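Side-chain contacts in glycosyltransferase Gtf1 (Streptococcus pneumoniae, PDB 4PQG), which is a GT-B-type glycosyltransferase, built from two Rossmann-like domains plus an extended beta-sheet domain, with uridine-5'-diphosphate bound in this model: residues Gly34-Arg37 with Ser42-Phe45; Arg37-Ser42 with Glu496-Trp501; Tyr74-Asp79 with Met213-Leu218; His354-Glu359 with Leu472-Arg477. All blocks are in the same frame, centred on the assembly; numbering follows the deposited sequence.

Interaction 1 (Gly34-Arg37 with Ser42-Phe45)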
# COMPACT_ATOMS: atom_id res chain seq x y z
N GLY A 34 -6.79 11.96 3.69
CA GLY A 34 -7.37 13.11 2.99
C GLY A 34 -8.71 13.51 3.56
O GLY A 34 -9.02 14.70 3.66
N VAL A 35 -9.51 12.51 3.93
CA VAL A 35 -10.82 12.74 4.54
C VAL A 35 -10.68 13.34 5.94
O VAL A 35 -11.38 14.30 6.29
CB VAL A 35 -11.64 11.44 4.65
CG1 VAL A 35 -12.84 11.64 5.57
CG2 VAL A 35 -12.09 10.96 3.27
N PHE A 36 -9.78 12.77 6.75
CA PHE A 36 -9.57 13.26 8.10
C PHE A 36 -9.05 14.70 8.13
O PHE A 36 -9.46 15.48 8.99
CB PHE A 36 -8.69 12.32 8.91
CG PHE A 36 -9.31 10.97 9.16
CD1 PHE A 36 -10.70 10.82 9.17
CD2 PHE A 36 -8.52 9.86 9.43
CE1 PHE A 36 -11.28 9.59 9.43
CE2 PHE A 36 -9.09 8.63 9.69
CZ PHE A 36 -10.47 8.49 9.69
N ARG A 37 -8.19 15.04 7.18
CA ARG A 37 -7.70 16.41 7.04
C ARG A 37 -8.85 17.37 6.74
O ARG A 37 -8.96 18.44 7.36
CB ARG A 37 -6.64 16.52 5.94
CG ARG A 37 -5.29 15.93 6.33
CD ARG A 37 -4.17 16.37 5.40
NE ARG A 37 -4.41 16.03 4.00
CZ ARG A 37 -3.98 14.93 3.39
NH1 ARG A 37 -3.27 14.01 4.03
NH2 ARG A 37 -4.28 14.75 2.11
N SER A 42 -8.06 14.97 14.12
CA SER A 42 -6.73 14.52 14.47
C SER A 42 -6.57 13.04 14.11
O SER A 42 -7.36 12.20 14.54
CB SER A 42 -6.45 14.75 15.96
OG SER A 42 -5.13 14.36 16.30
N SER A 43 -5.56 12.74 13.30
CA SER A 43 -5.31 11.36 12.91
C SER A 43 -3.83 11.01 12.82
O SER A 43 -2.99 11.86 12.56
CB SER A 43 -5.99 11.03 11.58
OG SER A 43 -5.36 11.74 10.54
N LYS A 44 -3.54 9.73 13.05
CA LYS A 44 -2.18 9.19 12.95
C LYS A 44 -2.23 7.87 12.20
O LYS A 44 -3.10 7.04 12.46
CB LYS A 44 -1.57 8.97 14.34
CG LYS A 44 -1.56 10.21 15.23
CD LYS A 44 -0.57 11.26 14.75
CE LYS A 44 -0.47 12.38 15.79
NZ LYS A 44 0.60 13.35 15.44
N PHE A 45 -1.29 7.72 11.28
CA PHE A 45 -1.12 6.47 10.54
C PHE A 45 0.18 5.81 10.99
O PHE A 45 1.28 6.31 10.76
CB PHE A 45 -1.21 6.72 9.04
CG PHE A 45 -2.57 7.21 8.62
CD1 PHE A 45 -3.51 6.33 8.11
CD2 PHE A 45 -2.92 8.54 8.78
CE1 PHE A 45 -4.79 6.76 7.74
CE2 PHE A 45 -4.19 8.99 8.43
CZ PHE A 45 -5.13 8.10 7.91

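Interaction 2 (Arg37-Ser42 with Glu496-Trp501)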
# COMPACT_ATOMS: atom_id res chain seq x y z
N ARG A 37 -8.19 15.04 7.18
CA ARG A 37 -7.70 16.41 7.04
C ARG A 37 -8.85 17.37 6.74
O ARG A 37 -8.96 18.44 7.36
CB ARG A 37 -6.64 16.52 5.94
CG ARG A 37 -5.29 15.93 6.33
CD ARG A 37 -4.17 16.37 5.40
NE ARG A 37 -4.41 16.03 4.00
CZ ARG A 37 -3.98 14.93 3.39
NH1 ARG A 37 -3.27 14.01 4.03
NH2 ARG A 37 -4.28 14.75 2.11
N LYS A 38 -9.71 16.98 5.81
CA LYS A 38 -10.85 17.80 5.41
C LYS A 38 -11.80 18.00 6.57
O LYS A 38 -12.33 19.09 6.75
CB LYS A 38 -11.60 17.16 4.25
CG LYS A 38 -11.05 17.51 2.88
CD LYS A 38 -11.71 16.63 1.82
CE LYS A 38 -11.47 17.16 0.41
NZ LYS A 38 -10.03 17.22 0.08
N LEU A 39 -12.03 16.94 7.34
CA LEU A 39 -12.91 17.01 8.49
C LEU A 39 -12.23 17.64 9.70
O LEU A 39 -12.76 17.60 10.82
CB LEU A 39 -13.45 15.62 8.85
CG LEU A 39 -14.43 14.96 7.88
CD1 LEU A 39 -14.68 13.52 8.31
CD2 LEU A 39 -15.75 15.73 7.79
N ASN A 40 -11.05 18.24 9.48
CA ASN A 40 -10.23 18.78 10.57
C ASN A 40 -10.17 17.87 11.79
O ASN A 40 -10.40 18.31 12.92
CB ASN A 40 -10.70 20.17 10.98
CG ASN A 40 -9.65 21.22 10.74
OD1 ASN A 40 -8.99 21.67 11.67
ND2 ASN A 40 -9.47 21.60 9.48
N LEU A 41 -9.89 16.59 11.56
CA LEU A 41 -9.85 15.61 12.64
C LEU A 41 -8.42 15.19 12.86
O LEU A 41 -7.65 15.07 11.91
CB LEU A 41 -10.72 14.40 12.32
CG LEU A 41 -12.23 14.60 12.25
CD1 LEU A 41 -12.92 13.28 11.92
CD2 LEU A 41 -12.80 15.20 13.54
N SER A 42 -8.06 14.97 14.12
CA SER A 42 -6.73 14.52 14.47
C SER A 42 -6.57 13.04 14.11
O SER A 42 -7.36 12.20 14.54
CB SER A 42 -6.45 14.75 15.96
OG SER A 42 -5.13 14.36 16.30
N GLU A 496 -20.00 13.20 -0.51
CA GLU A 496 -20.76 12.12 0.15
C GLU A 496 -19.95 11.39 1.23
O GLU A 496 -20.46 11.11 2.32
CB GLU A 496 -21.26 11.08 -0.87
CG GLU A 496 -22.16 11.59 -1.99
CD GLU A 496 -22.23 10.62 -3.18
OE1 GLU A 496 -23.04 9.65 -3.12
OE2 GLU A 496 -21.47 10.81 -4.16
N ILE A 497 -18.69 11.06 0.92
CA ILE A 497 -17.88 10.22 1.83
C ILE A 497 -17.57 10.91 3.17
O ILE A 497 -17.56 10.25 4.22
CB ILE A 497 -16.59 9.68 1.16
CG1 ILE A 497 -16.21 8.31 1.70
CG2 ILE A 497 -15.42 10.64 1.34
CD1 ILE A 497 -17.26 7.25 1.49
N LEU A 498 -17.33 12.22 3.12
CA LEU A 498 -17.10 13.05 4.31
C LEU A 498 -18.22 12.92 5.32
O LEU A 498 -17.98 12.83 6.52
CB LEU A 498 -16.93 14.52 3.91
CG LEU A 498 -15.69 14.85 3.08
CD1 LEU A 498 -15.80 16.22 2.43
CD2 LEU A 498 -14.43 14.75 3.92
N GLU A 499 -19.45 12.91 4.80
CA GLU A 499 -20.64 12.76 5.63
C GLU A 499 -20.72 11.38 6.26
O GLU A 499 -21.18 11.24 7.39
CB GLU A 499 -21.91 13.04 4.82
CG GLU A 499 -22.16 14.53 4.58
CD GLU A 499 -22.27 15.31 5.88
OE1 GLU A 499 -23.03 14.88 6.78
OE2 GLU A 499 -21.58 16.34 6.00
N LYS A 500 -20.26 10.37 5.53
CA LYS A 500 -20.25 9.01 6.07
C LYS A 500 -19.25 8.93 7.23
O LYS A 500 -19.55 8.34 8.27
CB LYS A 500 -19.93 7.97 5.00
CG LYS A 500 -20.93 7.95 3.85
CD LYS A 500 -20.74 6.76 2.92
CE LYS A 500 -21.51 6.94 1.62
NZ LYS A 500 -22.99 6.94 1.83
N TRP A 501 -18.09 9.54 7.04
CA TRP A 501 -17.05 9.54 8.08
C TRP A 501 -17.45 10.39 9.25
O TRP A 501 -17.44 9.93 10.40
CB TRP A 501 -15.69 9.96 7.50
CG TRP A 501 -14.98 8.81 6.80
CD1 TRP A 501 -14.75 8.65 5.44
CD2 TRP A 501 -14.38 7.62 7.43
NE1 TRP A 501 -14.08 7.48 5.19
CE2 TRP A 501 -13.84 6.81 6.33
CE3 TRP A 501 -14.26 7.15 8.73
CZ2 TRP A 501 -13.18 5.60 6.56
CZ3 TRP A 501 -13.61 5.93 8.95
CH2 TRP A 501 -13.09 5.17 7.89

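Interaction 3 (Tyr74-Asp79 with Met213-Leu218)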
# COMPACT_ATOMS: atom_id res chain seq x y z
N TYR A 74 9.24 2.40 15.43
CA TYR A 74 10.60 2.39 15.99
C TYR A 74 11.12 3.80 16.34
O TYR A 74 11.93 3.97 17.24
CB TYR A 74 11.56 1.63 15.05
CG TYR A 74 11.17 0.17 14.92
CD1 TYR A 74 11.67 -0.77 15.82
CD2 TYR A 74 10.28 -0.26 13.92
CE1 TYR A 74 11.32 -2.11 15.72
CE2 TYR A 74 9.91 -1.59 13.81
CZ TYR A 74 10.42 -2.51 14.73
OH TYR A 74 10.07 -3.82 14.68
N ASN A 75 10.63 4.79 15.62
CA ASN A 75 10.96 6.21 15.82
C ASN A 75 10.21 6.84 17.01
O ASN A 75 10.69 7.82 17.61
CB ASN A 75 10.60 6.97 14.52
CG ASN A 75 10.66 8.47 14.68
OD1 ASN A 75 9.63 9.13 14.74
ND2 ASN A 75 11.87 9.01 14.79
N HIS A 76 9.05 6.27 17.33
CA HIS A 76 8.07 6.86 18.26
C HIS A 76 8.60 7.04 19.65
O HIS A 76 8.24 8.01 20.33
CB HIS A 76 6.80 6.01 18.31
CG HIS A 76 5.77 6.50 19.30
ND1 HIS A 76 5.04 7.61 19.08
CD2 HIS A 76 5.36 5.99 20.52
CE1 HIS A 76 4.20 7.80 20.12
NE2 HIS A 76 4.40 6.80 21.00
N PHE A 77 9.45 6.11 20.07
CA PHE A 77 10.07 6.17 21.38
C PHE A 77 11.21 7.18 21.47
O PHE A 77 11.82 7.32 22.52
CB PHE A 77 10.59 4.78 21.77
CG PHE A 77 9.53 3.71 21.80
CD1 PHE A 77 8.77 3.48 22.94
CD2 PHE A 77 9.31 2.90 20.68
CE1 PHE A 77 7.80 2.48 22.98
CE2 PHE A 77 8.34 1.89 20.71
CZ PHE A 77 7.59 1.68 21.86
N THR A 78 11.55 7.83 20.37
CA THR A 78 12.62 8.81 20.38
C THR A 78 12.03 10.20 20.17
O THR A 78 10.83 10.35 19.92
CB THR A 78 13.69 8.54 19.28
OG1 THR A 78 13.24 9.05 18.01
CG2 THR A 78 14.04 7.02 19.16
N ASP A 79 12.88 11.21 20.22
CA ASP A 79 12.42 12.58 19.98
C ASP A 79 12.79 13.08 18.58
O ASP A 79 12.63 14.27 18.29
CB ASP A 79 12.95 13.52 21.06
CG ASP A 79 14.45 13.77 20.96
OD1 ASP A 79 15.14 13.29 20.03
OD2 ASP A 79 14.96 14.47 21.85
N MET A 213 1.65 0.82 22.24
CA MET A 213 0.21 1.07 22.41
C MET A 213 -0.09 1.83 23.71
O MET A 213 -0.84 2.80 23.69
CB MET A 213 -0.59 -0.22 22.35
CG MET A 213 -0.61 -0.88 20.97
SD MET A 213 -1.41 0.06 19.66
CE MET A 213 -3.13 -0.07 20.15
N LYS A 214 0.52 1.41 24.82
CA LYS A 214 0.30 2.05 26.12
C LYS A 214 0.81 3.48 26.10
O LYS A 214 0.17 4.37 26.67
CB LYS A 214 0.98 1.25 27.25
CG LYS A 214 0.31 -0.09 27.48
CD LYS A 214 0.83 -0.79 28.72
CE LYS A 214 0.05 -2.07 28.97
NZ LYS A 214 -1.30 -1.81 29.54
N SER A 215 1.92 3.70 25.40
CA SER A 215 2.49 5.05 25.22
C SER A 215 1.56 6.03 24.48
O SER A 215 1.83 7.23 24.48
CB SER A 215 3.88 5.00 24.54
OG SER A 215 3.81 5.20 23.12
N LEU A 216 0.52 5.52 23.81
CA LEU A 216 -0.46 6.41 23.16
C LEU A 216 -1.41 7.06 24.15
O LEU A 216 -2.03 8.08 23.83
CB LEU A 216 -1.28 5.68 22.08
CG LEU A 216 -0.46 5.03 20.96
CD1 LEU A 216 -1.34 4.16 20.06
CD2 LEU A 216 0.29 6.08 20.15
N ASN A 217 -1.54 6.46 25.33
CA ASN A 217 -2.43 6.96 26.38
C ASN A 217 -3.84 7.11 25.81
O ASN A 217 -4.42 8.20 25.82
CB ASN A 217 -1.89 8.28 26.97
CG ASN A 217 -0.67 8.07 27.85
OD1 ASN A 217 -0.56 7.05 28.53
ND2 ASN A 217 0.25 9.02 27.83
N LEU A 218 -4.35 6.00 25.29
CA LEU A 218 -5.64 5.98 24.60
C LEU A 218 -6.79 6.39 25.53
O LEU A 218 -6.86 5.89 26.65
CB LEU A 218 -5.92 4.59 24.01
CG LEU A 218 -5.04 4.17 22.83
CD1 LEU A 218 -5.34 2.72 22.45
CD2 LEU A 218 -5.24 5.11 21.66

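Interaction 4 (His354-Glu359 with Leu472-Arg477)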
# COMPACT_ATOMS: atom_id res chain seq x y z
N HIS A 354 -5.96 -6.70 -31.56
CA HIS A 354 -5.10 -5.89 -32.43
C HIS A 354 -5.12 -6.37 -33.87
O HIS A 354 -4.79 -5.61 -34.78
CB HIS A 354 -3.69 -5.90 -31.87
CG HIS A 354 -2.71 -5.09 -32.65
ND1 HIS A 354 -1.91 -5.63 -33.59
CD2 HIS A 354 -2.39 -3.74 -32.60
CE1 HIS A 354 -1.14 -4.67 -34.12
NE2 HIS A 354 -1.43 -3.52 -33.51
N LYS A 355 -5.48 -7.63 -34.08
CA LYS A 355 -5.68 -8.16 -35.43
C LYS A 355 -6.82 -7.43 -36.14
O LYS A 355 -6.75 -7.18 -37.34
CB LYS A 355 -5.99 -9.66 -35.38
CG LYS A 355 -4.85 -10.53 -34.89
CD LYS A 355 -5.35 -11.90 -34.48
CE LYS A 355 -4.21 -12.83 -34.08
NZ LYS A 355 -4.71 -14.20 -33.73
N GLU A 356 -7.86 -7.08 -35.39
CA GLU A 356 -9.05 -6.43 -35.93
C GLU A 356 -8.92 -4.91 -35.87
O GLU A 356 -9.46 -4.21 -36.73
CB GLU A 356 -10.27 -6.88 -35.13
CG GLU A 356 -11.60 -6.69 -35.83
CD GLU A 356 -12.03 -7.90 -36.64
OE1 GLU A 356 -11.16 -8.67 -37.10
OE2 GLU A 356 -13.26 -8.10 -36.81
N LEU A 357 -8.22 -4.40 -34.85
CA LEU A 357 -8.02 -2.96 -34.66
C LEU A 357 -6.54 -2.69 -34.51
O LEU A 357 -6.03 -2.62 -33.39
CB LEU A 357 -8.77 -2.44 -33.43
CG LEU A 357 -10.21 -2.88 -33.12
CD1 LEU A 357 -10.60 -2.50 -31.69
CD2 LEU A 357 -11.22 -2.31 -34.11
N PRO A 358 -5.82 -2.52 -35.65
CA PRO A 358 -4.36 -2.40 -35.62
C PRO A 358 -3.88 -1.14 -34.90
O PRO A 358 -2.69 -1.00 -34.65
CB PRO A 358 -3.98 -2.35 -37.11
CG PRO A 358 -5.20 -1.85 -37.79
CD PRO A 358 -6.35 -2.44 -37.03
N GLU A 359 -4.80 -0.24 -34.58
CA GLU A 359 -4.46 1.02 -33.92
C GLU A 359 -4.41 0.88 -32.38
O GLU A 359 -3.87 1.74 -31.69
CB GLU A 359 -5.48 2.08 -34.33
CG GLU A 359 -4.90 3.47 -34.57
CD GLU A 359 -3.89 3.52 -35.71
OE1 GLU A 359 -4.00 2.71 -36.66
OE2 GLU A 359 -2.98 4.37 -35.66
N LEU A 472 -16.90 -2.84 -28.51
CA LEU A 472 -17.05 -1.47 -27.98
C LEU A 472 -16.78 -0.44 -29.07
O LEU A 472 -17.50 0.55 -29.20
CB LEU A 472 -16.10 -1.25 -26.79
CG LEU A 472 -16.14 0.08 -26.03
CD1 LEU A 472 -15.68 -0.15 -24.59
CD2 LEU A 472 -15.28 1.16 -26.69
N TYR A 473 -15.73 -0.69 -29.85
CA TYR A 473 -15.36 0.21 -30.91
C TYR A 473 -16.26 0.04 -32.14
O TYR A 473 -16.73 1.03 -32.71
CB TYR A 473 -13.89 0.02 -31.26
CG TYR A 473 -12.96 0.66 -30.26
CD1 TYR A 473 -12.72 2.03 -30.29
CD2 TYR A 473 -12.32 -0.10 -29.28
CE1 TYR A 473 -11.86 2.63 -29.38
CE2 TYR A 473 -11.47 0.49 -28.36
CZ TYR A 473 -11.23 1.85 -28.41
OH TYR A 473 -10.38 2.44 -27.50
N GLN A 474 -16.51 -1.21 -32.52
CA GLN A 474 -17.25 -1.52 -33.74
C GLN A 474 -18.73 -1.13 -33.64
O GLN A 474 -19.32 -0.73 -34.64
CB GLN A 474 -17.07 -2.99 -34.14
CG GLN A 474 -15.65 -3.31 -34.59
CD GLN A 474 -15.38 -4.78 -34.89
OE1 GLN A 474 -16.03 -5.68 -34.34
NE2 GLN A 474 -14.41 -5.03 -35.76
N GLU A 475 -19.31 -1.23 -32.44
CA GLU A 475 -20.68 -0.75 -32.21
C GLU A 475 -20.73 0.71 -31.73
O GLU A 475 -21.79 1.18 -31.30
CB GLU A 475 -21.44 -1.68 -31.26
CG GLU A 475 -21.44 -3.14 -31.68
CD GLU A 475 -22.39 -4.01 -30.88
OE1 GLU A 475 -22.79 -3.61 -29.77
OE2 GLU A 475 -22.73 -5.11 -31.36
N ASN A 476 -19.60 1.41 -31.80
CA ASN A 476 -19.52 2.84 -31.49
C ASN A 476 -20.04 3.20 -30.10
O ASN A 476 -20.79 4.16 -29.95
CB ASN A 476 -20.29 3.65 -32.53
CG ASN A 476 -19.38 4.43 -33.44
OD1 ASN A 476 -18.84 3.89 -34.41
ND2 ASN A 476 -19.20 5.72 -33.13
N ARG A 477 -19.65 2.42 -29.09
CA ARG A 477 -20.23 2.58 -27.76
C ARG A 477 -19.48 3.57 -26.85
O ARG A 477 -19.97 3.91 -25.78
CB ARG A 477 -20.40 1.22 -27.07
CG ARG A 477 -21.16 0.16 -27.88
CD ARG A 477 -22.67 0.31 -27.80
NE ARG A 477 -23.15 0.16 -26.43
CZ ARG A 477 -23.71 1.13 -25.72
NH1 ARG A 477 -23.90 2.33 -26.25
NH2 ARG A 477 -24.09 0.91 -24.47

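Interaction 1 (Gly34-Arg37 with Ser42-Phe45)
Phe-36 holds CG beside its own backbone N (chi1 -66°), and from the helix it sends its ring toward the strand, where Ser-43 has OG between its backbone N and carbonyl carbon (chi1 69°). The two side chains therefore meet through both atoms of the serine. Phe-36 CD2 sits 3.5 Å from Ser-43 CB, the closest approach of the pair, while Ser-43 OG lies 3.8 Å from Phe-36 CB, at the start of the phenylalanine side chain. The methylene takes the van der Waals contact with the ring carbon, and the hydroxyl, lying against Phe-36 CB, also has a weak hydrogen bond with Gln-69 NE2, just before strand 70-72. The same Gln-69 amide accepts from Arg-37 NH1 through OE1, tying the end of helix 24-38 to the chain next to strand 42-47. Helix and strand belong to one beta-alpha-beta crossover of a Rossmann-like domain: strand 10-15, helix 24-38, then strand 42-47 laid parallel beside the first. Accordingly Phe-36 also touches Ile-11 and Asn-13 on strand 10-15, and its ring meets Trp-501 of helix 494-508 edge-to-face. Two residues along the strand from Ser-43, Phe-45 reaches the same ring from further on: its CZ comes to 4.1 Å from Phe-36 CD2, the two rings meeting obliquely. The Phe-45 side chain also touches Gln-29 and Ala-33, a turn or two earlier in helix 24-38, and its ring meets that of Phe-65.

Interaction 2 (Arg37-Ser42 with Glu496-Trp501)
Leu-39 and Leu-498 lie at the middle of an apolar contact, their side chains sliding past each other in opposite directions. Leu-39 CG is 4.0 Å from Leu-498 CD2, and Leu-39 CD1 reaches beyond it to rest 3.8 Å from Trp-501 CB, one helical turn on. Both Leu-39 methyls also lie close to the backbone oxygen of Leu-498, CD1 at 3.8 Å from Leu-498 O. On the outer side the aliphatic part of Lys-38 crosses Leu-498 at about a right angle, with Lys-38 CB 3.7 Å from Leu-498 CD2. The chain then bends at its last torsion (chi4 60°), and the ammonium end leads away from the leucine.

Backbone bonds within 37-42 and just before it end the helix. Asn-40, at positive phi, is the C-prime residue of a Schellman motif: its N bonds to Arg-37 O at 3.0 Å, and Leu-41 N returns to Phe-36 O. Leu-39, just before Asn-40, points toward helix 494-508, whose Lys-502 it touches as well.

Closure of this kind, with the C-terminal helix lying against the N-terminal Rossmann-like domain, is a familiar feature of the GT-B fold.

Interaction 3 (Tyr74-Asp79 with Met213-Leu218)
His-76 and Ser-215 make the polar link: NE2 of the imidazole donates to Ser-215 OG over 2.7 Å. The oxygen lies at the edge of the ring, only 6° out of its plane, yet it is displaced toward CD2, so the N-H points past it and the bond is bent, with an angle of 132° at the hydrogen. The imidazole reaches out from the short helix 73-76 to the serine because chi1 (177°) sets CG opposite the backbone N. Ser-215 OG is gripped twice, since it is also hydrogen-bonded to Phe-212 O one turn back in its own helix; that bond probably helps fix the hydroxyl for the histidine.

Nonpolar contact is thinner. Leu-216 CD2 approaches His-76 NE2 obliquely at 4.3 Å, and the imidazole meets the Phe-212 ring edge-to-face. Next along, Phe-77 packs its ring with those of Phe-208 and Phe-197.

Within the turn after His-76, Asn-75 O accepts both from Thr-78 N and from Thr-78 OG1, the latter at 2.9 Å and on a lone pair in the carbonyl plane. This double grip closes the turn.

The long antiparallel sheet, strands 100-106 to 201-203, lies between these segments in sequence. The contact joins helix 205-215, which follows it, to the chain after strand 70-72 of the Rossmann-like sheet, as expected for a domain inserted into a Rossmann-like fold.

Interaction 4 (His354-Glu359 with Leu472-Arg477)
Leu-357 and Tyr-473 form the apolar half of this surface contact, Leu-357 CD1 standing 3.8 Å from Tyr-473 CD2 and approaching the ring obliquely. Alongside, Glu-356 and Gln-474 make the polar half. Their side chains cross at about a right angle, and Gln-474 NE2 gives a weak hydrogen bond to Glu-356 OE2, long at 3.4 Å but nearly straight (169°). The amide nitrogen also lies 3.3 Å from Glu-356 CG, which chi1 (-160°) sets away from the glutamate's backbone N; the bend at chi2 (91°) then turns the carboxylate. Gln-474, by contrast, is extended beyond CG and reaches across to the glutamate.

Further out, Tyr-473 is held at its hydroxyl by a hydrogen bond with Glu-403 OE1 and covered on one ring face by Leu-472 CD2, 4.1 Å above the plane and over its centre. The ring of Phe-329 meets it too. Just beyond Gln-474 the helix finishes in a Schellman motif, with Asn-476 as C-prime residue and Arg-477 N bonded to Leu-472 O.

The contact thus brings the C-terminal end of helix 458-474 beside the loop joining helix 343-353 to strand 361-365, while Leu-472 packs inward on strands 404-406 and 447-450 and on helix 478-489.

Interactions 1 and 2 share Arg-37 and Ser-42 and have centres about 8 Å apart: one faces the strand, the other the C-terminal helix, and Val-35 CG1 bridges them by packing 3.6 Å from Trp-501 CD1. In these two the Trp-501 side chain is about 10 Å from the bound NAG and the Phe-45 side chain about 14 Å from UDP, so neither touches a ligand through those residues. Interaction 3 is centred about 18 Å from interaction 1. Interaction 4, in the other Rossmann-like domain, is about 57 Å from interaction 3, centre to centre. Both 3 and 4 are nested within the chain loop that interaction 2 closes.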